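Local coordinates for alpha-glucosidase (Bacteroides thetaiotaomicron, PDB 5XFM), which hydrolyses beta-L-arabinopyranosides and alpha-galactosides as a calcium-containing glycoside hydrolase of family 97, at residues 157-162 / 169-174. The protein carries 1 engineered substitution. Sequence-based numbering, arbitrary orientation.
Sequences CPQSDA and TKPSYE. With CA (calcium ion), chain E.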
# COMPACT_ATOMS: atom_id res chain seq x y z
N CYS A 157 7.44 -0.21 10.97
CA CYS A 157 8.65 -0.67 10.31
C CYS A 157 9.53 0.55 10.02
O CYS A 157 9.04 1.59 9.57
CB CYS A 157 8.34 -1.44 9.02
SG CYS A 157 7.48 -0.48 7.76
N PRO A 158 10.84 0.42 10.28
CA PRO A 158 11.74 1.56 10.23
C PRO A 158 12.11 1.96 8.81
O PRO A 158 12.03 1.14 7.89
CB PRO A 158 12.97 1.05 10.97
CG PRO A 158 13.00 -0.41 10.58
CD PRO A 158 11.56 -0.83 10.58
N GLN A 159 12.47 3.23 8.64
CA GLN A 159 13.12 3.68 7.43
C GLN A 159 14.61 3.31 7.50
O GLN A 159 15.25 3.51 8.53
CB GLN A 159 12.93 5.19 7.25
CG GLN A 159 13.76 5.80 6.13
CD GLN A 159 13.34 5.35 4.75
OE1 GLN A 159 13.38 4.16 4.43
NE2 GLN A 159 12.96 6.30 3.91
N SER A 160 15.16 2.76 6.42
CA SER A 160 16.55 2.30 6.45
C SER A 160 17.55 3.44 6.24
O SER A 160 17.16 4.58 6.00
CB SER A 160 16.79 1.21 5.39
OG SER A 160 16.78 1.75 4.06
N ASP A 161 18.84 3.12 6.37
CA ASP A 161 19.88 4.03 5.91
C ASP A 161 19.72 4.19 4.41
O ASP A 161 19.02 3.40 3.76
CB ASP A 161 21.28 3.51 6.24
CG ASP A 161 21.53 3.35 7.72
OD1 ASP A 161 21.21 4.28 8.48
OD2 ASP A 161 22.06 2.29 8.12
N ALA A 162 20.35 5.22 3.86
CA ALA A 162 20.35 5.41 2.42
C ALA A 162 21.53 4.68 1.80
O ALA A 162 22.60 4.61 2.41
CB ALA A 162 20.40 6.90 2.08
N THR A 169 20.55 0.09 -3.41
CA THR A 169 19.21 0.48 -3.82
C THR A 169 18.24 0.92 -2.71
O THR A 169 17.12 1.32 -3.00
CB THR A 169 18.52 -0.65 -4.60
OG1 THR A 169 18.62 -1.87 -3.84
CG2 THR A 169 19.17 -0.85 -5.94
N LYS A 170 18.66 0.83 -1.45
CA LYS A 170 17.82 1.28 -0.36
C LYS A 170 17.89 2.81 -0.21
O LYS A 170 18.90 3.42 -0.56
CB LYS A 170 18.19 0.57 0.95
CG LYS A 170 17.41 -0.74 1.11
CD LYS A 170 17.81 -1.56 2.32
CE LYS A 170 17.03 -2.88 2.32
NZ LYS A 170 16.91 -3.53 3.66
N PRO A 171 16.81 3.43 0.32
CA PRO A 171 15.57 2.83 0.85
C PRO A 171 14.65 2.25 -0.21
O PRO A 171 14.61 2.75 -1.34
CB PRO A 171 14.88 4.02 1.55
CG PRO A 171 15.97 5.06 1.73
CD PRO A 171 16.83 4.89 0.53
N SER A 172 13.91 1.20 0.16
CA SER A 172 12.99 0.55 -0.78
C SER A 172 11.73 0.05 -0.07
O SER A 172 11.01 -0.79 -0.60
CB SER A 172 13.69 -0.61 -1.50
OG SER A 172 14.40 -1.44 -0.59
N TYR A 173 11.48 0.58 1.12
CA TYR A 173 10.30 0.25 1.90
C TYR A 173 10.19 -1.25 2.10
O TYR A 173 9.12 -1.85 1.93
CB TYR A 173 9.04 0.83 1.22
CG TYR A 173 8.89 2.31 1.44
CD1 TYR A 173 9.90 3.19 1.07
CD2 TYR A 173 7.74 2.85 2.02
CE1 TYR A 173 9.79 4.55 1.26
CE2 TYR A 173 7.61 4.21 2.21
CZ TYR A 173 8.64 5.06 1.84
OH TYR A 173 8.53 6.41 2.03
N GLU A 174 11.31 -1.86 2.45
CA GLU A 174 11.38 -3.30 2.64
C GLU A 174 11.94 -3.65 4.01
O GLU A 174 12.99 -4.28 4.11
CB GLU A 174 12.20 -3.94 1.51
CG GLU A 174 11.39 -4.19 0.24
CD GLU A 174 12.25 -4.39 -1.01
OE1 GLU A 174 13.47 -4.16 -0.96
OE2 GLU A 174 11.70 -4.83 -2.04
CA CA E . 12.13 -5.93 -4.29
O HOH W 1 12.44 1.88 3.70
O HOH W 2 14.43 -6.06 -3.30
O HOH W 3 13.37 -4.19 -5.29
O HOH W 4 14.36 -7.52 -5.06
O HOH W 5 11.63 -6.49 -6.58
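The amide of Q159 crosses the CB-CG edge of the P171 ring obliquely, where two limbs of one long loop, running nearly antiparallel (162°) without strand pairing, face each other. The loop joins strands 153-156 and 178-182 of the N-terminal mutarotase-like beta-sandwich domain of this family 97 enzyme and carries a calcium ligand toward the catalytic TIM-type (beta/alpha) barrel. With CG anti to the backbone N (chi1 170°) and a bend at chi2, the Q159 side chain folds back so that OE1 lies 3.3 Å from P171 CB. Q159 OE1 also accepts a weak hydrogen bond from S160 N and a stronger one from a water at 2.6 Å, which in turn takes a weak bond from Y173 N. Cut back to an alanine here, the side chain is likely to leave the CB-CG edge of P171 bare of its amide and the bridging water without its acceptor on the first limb. Next along, S160 turns its OG to the second limb, 3.6 Å from K170 CB, while the hydroxyl donates to D161 O (2.8 Å), approaching 18° from the carbonyl plane. K170 then runs extended past S160, its NZ reaching a salt bridge with E175. A cis peptide precedes P171, whose CD packs 4.0 Å from A162 CA at the end of the first segment. Beyond this packing the second limb turns to the barrel: Y173 OH hydrogen-bonds D408 and R439, and E174 joins E452 and E458 at the calcium. S172 OG donates to E174 OE1 from above the carboxylate plane, which probably steadies the carboxylate whose other oxygen, OE2, binds the calcium ion at 2.5 Å.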